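Local coordinates for synaptotagmin-4 (Rattus norvegicus, PDB 1W15), which takes part in the mobility of neuronal dense-core vesicles, as a synaptotagmin-family membrane protein, through its interaction with the kinesin KIF1A, at residues Arg16-Leu20 with Met149-Gly153; Leu23-Thr28 with Ile136-Arg141; Asn30-Val34 with Val87-Glu93; Lys38-Leu42 with Cys76-Ala80; Ser99-Val104 with Val115-Leu121. All blocks are in the same frame, centred on the assembly; numbering follows the deposited sequence. Where two conformers were deposited one is given.

Contact 1 of 5, residues Arg16-Leu20 with Met149-Gly153; sequences RGELL and MLCDG. With CA (calcium ion), chain D.
G17 and L150 share a backbone hydrogen bond, L150 N to G17 O at 2.9 Å and nearly straight (170°), beside an antiparallel non-hydrogen-bonded pair of E18 and M149 (CA to CA 4.4 Å). Strand 18-26 is thereby tied to the tail after strand 144-149, bringing the two modelled ends of this C2B domain together.

Apolar contact joins L150 CD2 to L19 CB at 3.9 Å; V104 and L42 also touch L150. Its CD1 covers R16 O at 3.4 Å, a buried carbonyl with no partner in the model. Trimming L150 to an alanine would probably open a gap beside R16 and G17 and leave L19 without this neighbour. M149, bent at chi2 and chi3, curls its SD to 3.4 Å from E18 CG, whereas the E18 carboxylate turns to R40 in a salt bridge.

Charged groups meet at the chain end. D152 OD1 lies over one face of the R16 guanidinium, 3.3 Å from R16 NH2, the planes 29° apart. That same OD1 binds calcium at 2.5 Å, with G153 OXT as a second ligand. Because R16 meets a metal-bound oxygen through a face, their attraction is probably diffuse; the directional hold comes from the backbone bond at L150.

Contact 2 of 5, residues Leu23-Thr28 with Ile136-Arg141; sequences LCYQST and ICDFPR
Y25 meets I136 and P140 where the chain leaves helix 128-138, and its side chain can be traced outward. Y25 CB meets I136 O at 3.7 Å and I136 CG2 at 4.0 Å; that oxygen lies at the ring edge, near its plane. With CG anti to the backbone N (chi1 176°), the ring swings beside its own carbonyl, and S27 CA lies 3.7 Å above one face, offset toward the rim. Farther out, Y25 CD2 meets P140 CB obliquely at 4.3 Å; L95 also touches Y25. The tip, OH, reaches toward the backbone of E93, near a bound calcium.

Polar groups fasten the segments around this ring. R141 N donates to Y25 O at 2.7 Å, and the R141 side chain, bent at chi3, brings NH1 to S27 OG at 2.8 Å, 15° out of the guanidinium plane. Water 2, in that plane, accepts from R141 NH1 and T28 N. Water 1 accepts from Y25 N, close to I136 O and F139 O.

The end of strand 18-26 in this C2 sandwich is thus joined to the helix exit by main-chain groups, water and one arginine, together with apolar packing of I136 CD1 on L23 CB at 3.6 Å.

Contact 3 of 5, residues Asn30-Val34 with Val87-Glu93; sequences NTLTV and VFDIPCE. With CA (calcium ion), chain C.
V34 and F88 meet across two antiparallel strands of one sheet of the C2 beta-sandwich, strand 80-89 being its outermost member within the chain. The short strand axes run at 154°. F88 and L32 form a hydrogen-bonded pair, L32 N to F88 O and F88 N to L32 O both measuring 2.8 Å, and non-hydrogen-bonded pairs flank it: T31 with D89 and T33 with V87.

F88, with CG anti to its carbonyl carbon (chi1 -72°), presents a ring edge to V34: V34 CG2 lies in the ring plane, 3.7 Å from F88 CD2, and the two side chains cross at a slant. The ring also packs on V57 and L59 of the facing sheet. On this inner side I90 CD1 rests on L32 CB at 3.9 Å. T31 and D89, on the other face, run side by side in the same direction, with T31 CG2 3.8 Å from D89 OD1.

N30 and T31 both face Q26, a G1 beta bulge at the strand's start. N30 O takes I90 N at 2.9 Å, the donor standing well above the carbonyl plane. N30 OD1 comes 3.5 Å from E93 OE1, the amide and carboxylate planes 78° apart, and accepts from water 3, which also donates to C92 O. Exchanging this asparagine for an alanine would probably leave that water without one of its acceptors and break the bridge to C92. Beyond it, E93 O binds a calcium ion at 2.5 Å, with waters 5 and 6 as further ligands.

Contact 4 of 5, residues Lys38-Leu42 with Cys76-Ala80; sequences KARHL and CTPNA
H41 and L42 are each held through their backbone N by the segment 76-80. N79 OD1 accepts H41 N at 3.2 Å in an almost straight bond (174°), although the donor stands 45° above the amide plane rather than on a lone pair. P78 O takes L42 N at 2.9 Å, this time in the carbonyl plane and on a lone pair. Side-chain carbons pack about these bonds: L42 CB sits 3.4 Å from P78 O, and with L42 CG anti to the carbonyl carbon (chi1 -67°) that atom too lies against this oxygen. N79 CB rests beside A39 O at 3.6 Å, which probably helps place its amide by H41.

The bonds continue the antiparallel pairing of strands 31-40 and 80-89, where A39 N donates to A80 O at 3.0 Å. A80 N donates in return to A39 O at 3.1 Å. In the C2 beta-sandwich this is the place where the loop before strand 80-89 joins its sheet.

Outward from here, T77 OG1 donates to N79 O, a very short bond whose length is doubtful. The R40 guanidinium is turned elsewhere, in a salt bridge with E18 and a cation-pi contact with W147. L42 packs on P53, and C76 N is hydrogen-bonded to OD1 of D52, a calcium ligand.

Contact 5 of 5, residues Ser99-Val104 with Val115-Leu121; sequences SVEFLV and VIGRLVL
V104 O accepts two backbone donors at once, G117 N at 3.2 Å and I116 N at 2.5 Å, a length so short that it should be read with caution. I116 and G117 both face V104, which is a classic beta bulge within an otherwise regular antiparallel hairpin of strands 98-106 and 114-121, whose axes run at 167°. The bulge brings I116 CD1 to V104 CG1 at 3.9 Å.

On one face of the sheet, E101 and R118 form a salt bridge. Both have CG anti to the backbone N (chi1 176° in R118), and their extended chains meet over the sheet. R118 approaches side-on, with NE (2.8 Å) and NH2 (3.2 Å) both directed to E101 OE2; NE meets the anti lone pair of OE2, which lies in the guanidinium plane. The carboxylate and guanidinium planes are 82° apart. R118 runs alongside L103, whose CD2 is 3.8 Å from R118 CD, and V120 CG2 covers part of one guanidinium face.

On the other face, F102 lies side by side with L119, pointing the same way, with F102 CD1 to L119 CD2 at 3.8 Å; F102 CE1 meets L121 CG at 4.0 Å. L19 and V34 pack on this ring from the opposing sheet.

Each E101 oxygen accepts two donors, both from R118 at OE2 and from Y60 and N58 at OE1, which probably fixes the carboxylate and orients R118, while F102 packs between L119, L121 and the opposing sheet.

Following the chain from the N terminus, contact 1 joins the first modelled residues to the last and so closes the widest loop. Contact 2 closes within it, linking the end of strand 18-26 to the helix exit. Inside that loop, contact 3 pairs strands 31-40 and 80-89, and contact 4, enclosed by contact 3, joins the far end of the same strand pair. Contact 5, the hairpin of the other sheet, opens after contact 3 has closed but still lies within the loops of contacts 1 and 2. None cross. Contacts 1 to 4 belong to one sheet or its margins; contact 5 packs against them through V100 on L32, I116 on L42 and L121 on L23.

Contact 1 of 5, residues Arg16-Leu20 with Met149-Gly153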
# COMPACT_ATOMS: atom_id res chain seq x y z
N ARG A 16 7.71 13.00 -21.30
CA ARG A 16 6.98 13.48 -20.07
C ARG A 16 7.00 12.53 -18.89
O ARG A 16 6.44 12.86 -17.83
CB ARG A 16 5.53 13.90 -20.38
CG ARG A 16 5.46 14.87 -21.55
CD ARG A 16 4.20 15.71 -21.60
NE ARG A 16 4.34 16.89 -22.46
CZ ARG A 16 5.13 17.92 -22.18
NH1 ARG A 16 5.89 17.91 -21.08
NH2 ARG A 16 5.19 18.96 -23.01
N GLY A 17 7.59 11.34 -19.03
CA GLY A 17 7.63 10.46 -17.89
C GLY A 17 6.41 9.57 -17.73
O GLY A 17 5.52 9.52 -18.58
N GLU A 18 6.40 8.84 -16.63
CA GLU A 18 5.36 7.84 -16.35
C GLU A 18 4.89 7.92 -14.91
O GLU A 18 5.65 8.35 -14.04
CB GLU A 18 5.93 6.43 -16.51
CG GLU A 18 6.29 5.99 -17.91
CD GLU A 18 6.96 4.62 -17.87
OE1 GLU A 18 6.27 3.63 -17.60
OE2 GLU A 18 8.16 4.57 -18.10
N LEU A 19 3.67 7.45 -14.67
CA LEU A 19 3.04 7.56 -13.36
C LEU A 19 2.36 6.24 -13.05
O LEU A 19 1.67 5.66 -13.91
CB LEU A 19 1.98 8.67 -13.33
CG LEU A 19 1.34 8.93 -11.95
CD1 LEU A 19 2.37 9.53 -10.99
CD2 LEU A 19 0.09 9.87 -12.04
N LEU A 20 2.67 5.71 -11.87
CA LEU A 20 2.12 4.41 -11.45
C LEU A 20 0.97 4.69 -10.47
O LEU A 20 1.17 5.37 -9.43
CB LEU A 20 3.23 3.60 -10.76
CG LEU A 20 2.81 2.26 -10.16
CD1 LEU A 20 2.33 1.27 -11.24
CD2 LEU A 20 4.04 1.67 -9.36
N MET A 149 1.99 6.30 -19.40
CA MET A 149 2.76 7.47 -19.92
C MET A 149 1.97 8.75 -19.63
O MET A 149 0.74 8.76 -19.70
CB MET A 149 2.99 7.37 -21.44
CG MET A 149 3.76 6.08 -21.91
SD MET A 149 5.45 5.95 -21.22
CE MET A 149 6.22 7.48 -21.71
N LEU A 150 2.67 9.81 -19.26
CA LEU A 150 2.07 11.10 -19.03
C LEU A 150 1.97 11.87 -20.36
O LEU A 150 2.82 11.72 -21.22
CB LEU A 150 2.92 11.89 -18.02
CG LEU A 150 2.86 11.26 -16.61
CD1 LEU A 150 3.99 11.76 -15.72
CD2 LEU A 150 1.53 11.56 -15.93
N CYS A 151 0.92 12.67 -20.49
CA CYS A 151 0.74 13.58 -21.63
C CYS A 151 1.01 15.01 -21.24
O CYS A 151 1.10 15.35 -20.06
CB CYS A 151 -0.69 13.53 -22.10
SG CYS A 151 -0.94 11.94 -22.83
N ASP A 152 1.08 15.87 -22.25
CA ASP A 152 1.13 17.31 -22.04
C ASP A 152 -0.13 17.78 -21.29
O ASP A 152 -1.24 17.33 -21.58
CB ASP A 152 1.26 18.02 -23.39
CG ASP A 152 1.35 19.54 -23.25
OD1 ASP A 152 2.12 20.03 -22.37
OD2 ASP A 152 0.66 20.32 -23.96
N GLY A 153 0.05 18.66 -20.30
CA GLY A 153 -1.08 19.29 -19.61
C GLY A 153 -0.83 20.75 -19.24
O GLY A 153 -1.64 21.39 -18.57
OXT GLY A 153 0.19 21.34 -19.60
CA CA D . 1.51 22.24 -21.41

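Contact 2 of 5, residues Leu23-Thr28 with Ile136-Arg141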
# COMPACT_ATOMS: atom_id res chain seq x y z
N LEU A 23 -6.15 1.72 -8.50
CA LEU A 23 -7.51 2.17 -8.17
C LEU A 23 -8.33 0.95 -7.82
O LEU A 23 -8.01 -0.16 -8.29
CB LEU A 23 -8.16 2.90 -9.36
CG LEU A 23 -7.67 4.36 -9.68
CD1 LEU A 23 -6.45 4.32 -10.51
CD2 LEU A 23 -8.79 5.15 -10.39
N CYS A 24 -9.34 1.14 -6.96
CA CYS A 24 -10.27 0.06 -6.54
C CYS A 24 -11.66 0.67 -6.41
O CYS A 24 -11.84 1.65 -5.66
CB CYS A 24 -9.85 -0.52 -5.18
SG CYS A 24 -10.96 -1.79 -4.63
N TYR A 25 -12.64 0.11 -7.12
CA TYR A 25 -14.02 0.61 -7.05
C TYR A 25 -14.82 -0.30 -6.09
O TYR A 25 -15.01 -1.49 -6.34
CB TYR A 25 -14.67 0.59 -8.44
CG TYR A 25 -16.14 1.01 -8.48
CD1 TYR A 25 -16.61 2.08 -7.71
CD2 TYR A 25 -17.07 0.33 -9.32
CE1 TYR A 25 -17.96 2.48 -7.75
CE2 TYR A 25 -18.42 0.74 -9.38
CZ TYR A 25 -18.85 1.81 -8.59
OH TYR A 25 -20.16 2.23 -8.60
N GLN A 26 -15.20 0.29 -4.97
CA GLN A 26 -16.01 -0.37 -3.94
C GLN A 26 -17.49 -0.21 -4.41
O GLN A 26 -18.21 0.66 -3.91
CB GLN A 26 -15.64 0.22 -2.50
CG GLN A 26 -14.16 0.51 -2.18
CD GLN A 26 -13.69 0.41 -0.71
OE1 GLN A 26 -12.50 0.60 -0.44
NE2 GLN A 26 -14.43 0.11 0.35
N SER A 27 -17.91 -1.06 -5.38
CA SER A 27 -19.23 -0.87 -6.02
C SER A 27 -20.45 -0.83 -5.08
O SER A 27 -21.40 -0.07 -5.34
CB SER A 27 -19.48 -1.90 -7.15
OG SER A 27 -19.75 -3.19 -6.66
N THR A 28 -20.44 -1.65 -4.02
CA THR A 28 -21.60 -1.69 -3.09
C THR A 28 -21.63 -0.47 -2.16
O THR A 28 -22.65 -0.20 -1.53
CB THR A 28 -21.63 -2.96 -2.22
OG1 THR A 28 -20.46 -3.01 -1.39
CG2 THR A 28 -21.54 -4.20 -3.07
N ILE A 136 -11.13 -1.56 -13.86
CA ILE A 136 -11.70 -0.99 -12.61
C ILE A 136 -13.24 -1.19 -12.46
O ILE A 136 -13.78 -1.58 -11.34
CB ILE A 136 -11.35 0.55 -12.53
CG1 ILE A 136 -9.86 0.77 -12.18
CG2 ILE A 136 -12.24 1.30 -11.55
CD1 ILE A 136 -9.31 2.11 -12.71
N CYS A 137 -13.95 -0.97 -13.58
CA CYS A 137 -15.38 -1.19 -13.67
C CYS A 137 -15.72 -2.66 -13.83
O CYS A 137 -16.75 -3.13 -13.32
CB CYS A 137 -15.95 -0.40 -14.83
SG CYS A 137 -15.75 1.38 -14.61
N ASP A 138 -14.88 -3.41 -14.53
CA ASP A 138 -15.13 -4.86 -14.72
C ASP A 138 -14.84 -5.68 -13.45
O ASP A 138 -15.43 -6.76 -13.28
CB ASP A 138 -14.34 -5.45 -15.90
CG ASP A 138 -14.88 -5.01 -17.26
OD1 ASP A 138 -16.01 -4.44 -17.36
OD2 ASP A 138 -14.20 -5.15 -18.28
N PHE A 139 -13.93 -5.18 -12.58
CA PHE A 139 -13.52 -5.90 -11.39
C PHE A 139 -13.70 -5.09 -10.11
O PHE A 139 -12.67 -4.71 -9.45
CB PHE A 139 -12.07 -6.35 -11.52
CG PHE A 139 -11.83 -7.39 -12.61
CD1 PHE A 139 -11.55 -7.01 -13.92
CD2 PHE A 139 -11.88 -8.75 -12.31
CE1 PHE A 139 -11.29 -7.97 -14.93
CE2 PHE A 139 -11.67 -9.71 -13.32
CZ PHE A 139 -11.36 -9.33 -14.61
N PRO A 140 -14.94 -4.81 -9.71
CA PRO A 140 -15.16 -4.01 -8.51
C PRO A 140 -14.57 -4.75 -7.31
O PRO A 140 -14.49 -5.99 -7.34
CB PRO A 140 -16.68 -3.83 -8.45
CG PRO A 140 -17.22 -4.96 -9.32
CD PRO A 140 -16.22 -5.19 -10.36
N ARG A 141 -14.02 -3.99 -6.36
CA ARG A 141 -13.34 -4.50 -5.14
C ARG A 141 -11.95 -5.06 -5.36
O ARG A 141 -11.32 -5.52 -4.40
CB ARG A 141 -14.22 -5.53 -4.34
CG ARG A 141 -15.42 -4.89 -3.67
CD ARG A 141 -16.52 -5.92 -3.12
NE ARG A 141 -17.03 -6.71 -4.24
CZ ARG A 141 -17.92 -6.28 -5.11
NH1 ARG A 141 -18.47 -5.09 -4.97
NH2 ARG A 141 -18.22 -7.01 -6.14
O HOH W 1 -12.14 -1.94 -8.90
O HOH W 2 -17.99 -2.81 -2.72

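Contact 3 of 5, residues Asn30-Val34 with Val87-Glu93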
# COMPACT_ATOMS: atom_id res chain seq x y z
N ASN A 30 -20.16 2.79 -3.18
CA ASN A 30 -19.93 4.03 -3.92
C ASN A 30 -18.72 4.81 -3.40
O ASN A 30 -18.83 6.00 -3.10
CB ASN A 30 -21.18 4.90 -3.80
CG ASN A 30 -22.43 4.10 -3.99
OD1 ASN A 30 -22.63 3.44 -5.04
ND2 ASN A 30 -23.29 4.13 -2.97
N THR A 31 -17.59 4.13 -3.23
CA THR A 31 -16.33 4.86 -2.98
C THR A 31 -15.34 4.34 -3.98
O THR A 31 -15.50 3.24 -4.52
CB THR A 31 -15.72 4.70 -1.56
OG1 THR A 31 -15.76 3.34 -1.18
CG2 THR A 31 -16.51 5.48 -0.44
N LEU A 32 -14.33 5.16 -4.26
CA LEU A 32 -13.30 4.75 -5.20
C LEU A 32 -12.03 5.08 -4.47
O LEU A 32 -11.85 6.24 -4.03
CB LEU A 32 -13.39 5.60 -6.47
CG LEU A 32 -12.30 5.43 -7.53
CD1 LEU A 32 -12.36 4.03 -8.27
CD2 LEU A 32 -12.44 6.60 -8.54
N THR A 33 -11.13 4.12 -4.35
CA THR A 33 -9.86 4.43 -3.69
C THR A 33 -8.80 4.56 -4.76
O THR A 33 -8.74 3.77 -5.71
CB THR A 33 -9.53 3.39 -2.61
OG1 THR A 33 -9.01 2.20 -3.21
CG2 THR A 33 -10.85 2.92 -1.95
N VAL A 34 -7.97 5.59 -4.63
CA VAL A 34 -6.98 5.90 -5.65
C VAL A 34 -5.64 6.03 -4.91
O VAL A 34 -5.53 6.83 -3.96
CB VAL A 34 -7.32 7.26 -6.36
CG1 VAL A 34 -6.20 7.66 -7.33
CG2 VAL A 34 -8.72 7.22 -7.13
N VAL A 87 -9.40 8.42 -0.69
CA VAL A 87 -10.73 7.81 -0.80
C VAL A 87 -11.69 8.86 -1.38
O VAL A 87 -11.85 9.95 -0.80
CB VAL A 87 -11.23 7.31 0.61
CG1 VAL A 87 -12.68 6.74 0.56
CG2 VAL A 87 -10.31 6.27 1.11
N PHE A 88 -12.36 8.51 -2.50
CA PHE A 88 -13.38 9.41 -3.10
C PHE A 88 -14.76 8.85 -2.90
O PHE A 88 -14.97 7.67 -3.11
CB PHE A 88 -13.16 9.56 -4.59
CG PHE A 88 -11.98 10.38 -4.95
CD1 PHE A 88 -12.01 11.77 -4.79
CD2 PHE A 88 -10.85 9.78 -5.49
CE1 PHE A 88 -10.92 12.57 -5.17
CE2 PHE A 88 -9.73 10.56 -5.85
CZ PHE A 88 -9.77 11.98 -5.69
N ASP A 89 -15.68 9.70 -2.50
CA ASP A 89 -17.14 9.38 -2.56
C ASP A 89 -17.67 9.48 -4.00
O ASP A 89 -17.36 10.44 -4.70
CB ASP A 89 -17.91 10.38 -1.70
CG ASP A 89 -17.63 10.20 -0.21
OD1 ASP A 89 -17.51 9.04 0.25
OD2 ASP A 89 -17.53 11.16 0.58
N ILE A 90 -18.45 8.51 -4.44
CA ILE A 90 -18.99 8.53 -5.78
C ILE A 90 -20.47 8.80 -5.57
O ILE A 90 -21.15 8.04 -4.89
CB ILE A 90 -18.74 7.15 -6.52
CG1 ILE A 90 -17.25 6.83 -6.62
CG2 ILE A 90 -19.43 7.12 -7.90
CD1 ILE A 90 -16.39 7.89 -7.40
N PRO A 91 -20.96 9.93 -6.09
CA PRO A 91 -22.35 10.34 -5.82
C PRO A 91 -23.37 9.68 -6.73
O PRO A 91 -24.50 10.13 -6.78
CB PRO A 91 -22.31 11.85 -6.09
CG PRO A 91 -21.28 12.01 -7.19
CD PRO A 91 -20.24 10.91 -6.94
N CYS A 92 -22.99 8.66 -7.48
CA CYS A 92 -23.93 8.00 -8.38
C CYS A 92 -23.70 6.51 -8.26
O CYS A 92 -22.78 6.07 -7.56
CB CYS A 92 -23.72 8.47 -9.83
SG CYS A 92 -21.98 8.69 -10.31
N GLU A 93 -24.55 5.73 -8.93
CA GLU A 93 -24.58 4.29 -8.75
C GLU A 93 -23.56 3.52 -9.58
O GLU A 93 -23.45 2.30 -9.45
CB GLU A 93 -26.01 3.76 -8.98
CG GLU A 93 -26.95 4.05 -7.80
CD GLU A 93 -26.24 3.93 -6.43
OE1 GLU A 93 -25.98 2.79 -5.96
OE2 GLU A 93 -25.95 5.00 -5.82
CA CA C . -24.00 -0.11 -9.06
O HOH W 3 -20.85 4.10 -7.17
O HOH W 4 -19.67 7.25 -0.97
O HOH W 5 -23.62 -0.42 -11.08
O HOH W 6 -22.67 0.74 -7.35

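Contact 4 of 5, residues Lys38-Leu42 with Cys76-Ala80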
# COMPACT_ATOMS: atom_id res chain seq x y z
N LYS A 38 4.03 6.16 -7.61
CA LYS A 38 5.39 6.66 -7.98
C LYS A 38 5.33 7.31 -9.34
O LYS A 38 4.46 7.00 -10.14
CB LYS A 38 6.41 5.51 -8.17
CG LYS A 38 6.32 4.35 -7.32
CD LYS A 38 7.47 3.36 -7.66
CE LYS A 38 7.42 2.20 -6.64
NZ LYS A 38 8.58 1.23 -6.75
N ALA A 39 6.26 8.21 -9.62
CA ALA A 39 6.48 8.67 -10.99
C ALA A 39 7.94 8.35 -11.34
O ALA A 39 8.80 8.27 -10.44
CB ALA A 39 6.24 10.19 -11.07
N ARG A 40 8.24 8.22 -12.62
CA ARG A 40 9.61 8.04 -13.07
C ARG A 40 9.83 8.66 -14.44
O ARG A 40 8.85 8.93 -15.18
CB ARG A 40 9.98 6.54 -13.10
CG ARG A 40 9.33 5.77 -14.22
CD ARG A 40 9.50 4.25 -14.15
NE ARG A 40 8.66 3.53 -15.12
CZ ARG A 40 8.47 2.20 -15.11
NH1 ARG A 40 9.08 1.43 -14.20
NH2 ARG A 40 7.70 1.63 -16.03
N HIS A 41 11.11 8.88 -14.77
CA HIS A 41 11.56 9.47 -16.02
C HIS A 41 10.94 10.83 -16.25
O HIS A 41 10.63 11.17 -17.39
CB HIS A 41 11.26 8.56 -17.23
CG HIS A 41 11.74 7.14 -17.07
ND1 HIS A 41 13.05 6.83 -16.73
CD2 HIS A 41 11.11 5.96 -17.26
CE1 HIS A 41 13.18 5.51 -16.67
NE2 HIS A 41 12.01 4.97 -16.97
N LEU A 42 10.75 11.61 -15.19
CA LEU A 42 10.23 12.97 -15.31
C LEU A 42 11.28 13.86 -15.98
O LEU A 42 12.46 13.71 -15.68
CB LEU A 42 9.82 13.52 -13.95
CG LEU A 42 8.62 12.83 -13.28
CD1 LEU A 42 8.38 13.44 -11.90
CD2 LEU A 42 7.33 12.83 -14.15
N CYS A 76 13.47 17.81 -5.81
CA CYS A 76 14.60 17.71 -6.75
C CYS A 76 14.93 16.28 -7.24
O CYS A 76 16.00 15.72 -6.91
CB CYS A 76 15.83 18.39 -6.14
SG CYS A 76 17.22 18.58 -7.28
N THR A 77 14.03 15.72 -8.05
CA THR A 77 14.15 14.33 -8.50
C THR A 77 13.25 13.97 -9.74
O THR A 77 12.06 14.34 -9.79
CB THR A 77 13.93 13.34 -7.27
OG1 THR A 77 13.94 11.97 -7.70
CG2 THR A 77 12.54 13.57 -6.58
N PRO A 78 13.80 13.19 -10.70
CA PRO A 78 13.01 12.74 -11.87
C PRO A 78 12.21 11.45 -11.57
O PRO A 78 11.50 10.96 -12.45
CB PRO A 78 14.09 12.46 -12.93
CG PRO A 78 15.32 11.95 -12.10
CD PRO A 78 15.18 12.64 -10.73
N ASN A 79 12.39 10.92 -10.35
CA ASN A 79 11.68 9.71 -9.83
C ASN A 79 11.36 9.83 -8.31
O ASN A 79 12.25 10.08 -7.47
CB ASN A 79 12.42 8.38 -10.15
CG ASN A 79 13.42 8.52 -11.32
OD1 ASN A 79 13.19 8.03 -12.47
ND2 ASN A 79 14.53 9.22 -11.04
N ALA A 80 10.11 9.57 -7.97
CA ALA A 80 9.54 9.99 -6.70
C ALA A 80 8.57 8.92 -6.26
O ALA A 80 7.74 8.52 -7.08
CB ALA A 80 8.78 11.32 -6.91

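Contact 5 of 5, residues Ser99-Val104 with Val115-Leu121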
# COMPACT_ATOMS: atom_id res chain seq x y z
N SER A 99 -14.72 10.45 -14.04
CA SER A 99 -13.37 10.33 -14.54
C SER A 99 -12.41 10.90 -13.49
O SER A 99 -12.84 11.65 -12.63
CB SER A 99 -13.25 11.05 -15.87
OG SER A 99 -13.51 12.42 -15.69
N VAL A 100 -11.13 10.53 -13.59
CA VAL A 100 -10.11 10.93 -12.60
C VAL A 100 -8.96 11.55 -13.41
O VAL A 100 -8.55 10.98 -14.43
CB VAL A 100 -9.58 9.74 -11.78
CG1 VAL A 100 -8.53 10.19 -10.71
CG2 VAL A 100 -10.75 8.96 -11.08
N GLU A 101 -8.49 12.70 -12.97
CA GLU A 101 -7.45 13.42 -13.69
C GLU A 101 -6.28 13.49 -12.74
O GLU A 101 -6.45 14.00 -11.63
CB GLU A 101 -7.94 14.84 -14.02
CG GLU A 101 -6.94 15.74 -14.76
CD GLU A 101 -7.48 17.19 -14.91
OE1 GLU A 101 -8.01 17.75 -13.92
OE2 GLU A 101 -7.38 17.78 -16.01
N PHE A 102 -5.11 13.06 -13.19
CA PHE A 102 -3.86 13.16 -12.41
C PHE A 102 -2.96 14.20 -13.07
O PHE A 102 -2.75 14.15 -14.33
CB PHE A 102 -3.11 11.83 -12.40
CG PHE A 102 -3.86 10.69 -11.81
CD1 PHE A 102 -4.72 9.91 -12.62
CD2 PHE A 102 -3.69 10.35 -10.45
CE1 PHE A 102 -5.43 8.86 -12.06
CE2 PHE A 102 -4.40 9.28 -9.90
CZ PHE A 102 -5.25 8.53 -10.69
N LEU A 103 -2.45 15.12 -12.26
CA LEU A 103 -1.53 16.15 -12.73
C LEU A 103 -0.25 16.03 -11.91
O LEU A 103 -0.30 16.11 -10.69
CB LEU A 103 -2.15 17.55 -12.53
CG LEU A 103 -3.55 17.60 -13.20
CD1 LEU A 103 -4.48 18.42 -12.41
CD2 LEU A 103 -3.45 18.01 -14.65
N VAL A 104 0.86 15.82 -12.60
CA VAL A 104 2.18 15.88 -12.00
C VAL A 104 2.71 17.32 -12.21
O VAL A 104 2.83 17.76 -13.37
CB VAL A 104 3.14 14.82 -12.61
CG1 VAL A 104 4.50 14.89 -11.87
CG2 VAL A 104 2.51 13.35 -12.56
N VAL A 115 2.73 22.28 -14.91
CA VAL A 115 2.23 20.91 -15.06
C VAL A 115 3.31 20.18 -15.83
O VAL A 115 3.68 20.62 -16.92
CB VAL A 115 0.89 20.86 -15.84
CG1 VAL A 115 0.49 19.37 -16.20
CG2 VAL A 115 -0.22 21.56 -15.07
N ILE A 116 3.86 19.12 -15.25
CA ILE A 116 4.92 18.33 -15.87
C ILE A 116 4.27 17.30 -16.82
O ILE A 116 4.78 17.02 -17.92
CB ILE A 116 5.70 17.55 -14.78
CG1 ILE A 116 6.53 18.47 -13.89
CG2 ILE A 116 6.60 16.45 -15.40
CD1 ILE A 116 7.13 17.69 -12.66
N GLY A 117 3.14 16.76 -16.39
CA GLY A 117 2.41 15.80 -17.22
C GLY A 117 1.04 15.55 -16.70
O GLY A 117 0.73 15.85 -15.54
N ARG A 118 0.21 14.96 -17.54
CA ARG A 118 -1.17 14.71 -17.15
C ARG A 118 -1.60 13.32 -17.58
O ARG A 118 -1.18 12.82 -18.62
CB ARG A 118 -2.04 15.76 -17.89
CG ARG A 118 -3.55 15.64 -17.71
CD ARG A 118 -4.24 17.01 -18.22
NE ARG A 118 -5.70 16.93 -18.14
CZ ARG A 118 -6.48 16.40 -19.07
NH1 ARG A 118 -5.96 15.88 -20.20
NH2 ARG A 118 -7.79 16.38 -18.88
N LEU A 119 -2.54 12.76 -16.83
CA LEU A 119 -3.09 11.43 -17.11
C LEU A 119 -4.57 11.46 -16.78
O LEU A 119 -4.96 11.93 -15.69
CB LEU A 119 -2.37 10.38 -16.23
CG LEU A 119 -3.05 8.99 -16.21
CD1 LEU A 119 -3.00 8.33 -17.64
CD2 LEU A 119 -2.52 8.11 -15.10
N VAL A 120 -5.39 10.99 -17.71
CA VAL A 120 -6.82 10.91 -17.45
C VAL A 120 -7.33 9.45 -17.54
O VAL A 120 -7.02 8.76 -18.50
CB VAL A 120 -7.63 11.80 -18.40
CG1 VAL A 120 -9.14 11.60 -18.24
CG2 VAL A 120 -7.28 13.28 -18.15
N LEU A 121 -8.14 9.03 -16.56
CA LEU A 121 -8.79 7.72 -16.65
C LEU A 121 -10.28 7.94 -16.65
O LEU A 121 -10.78 8.69 -15.82
CB LEU A 121 -8.43 6.84 -15.47
CG LEU A 121 -6.99 6.55 -14.98
CD1 LEU A 121 -6.98 5.35 -14.03
CD2 LEU A 121 -5.92 6.41 -16.04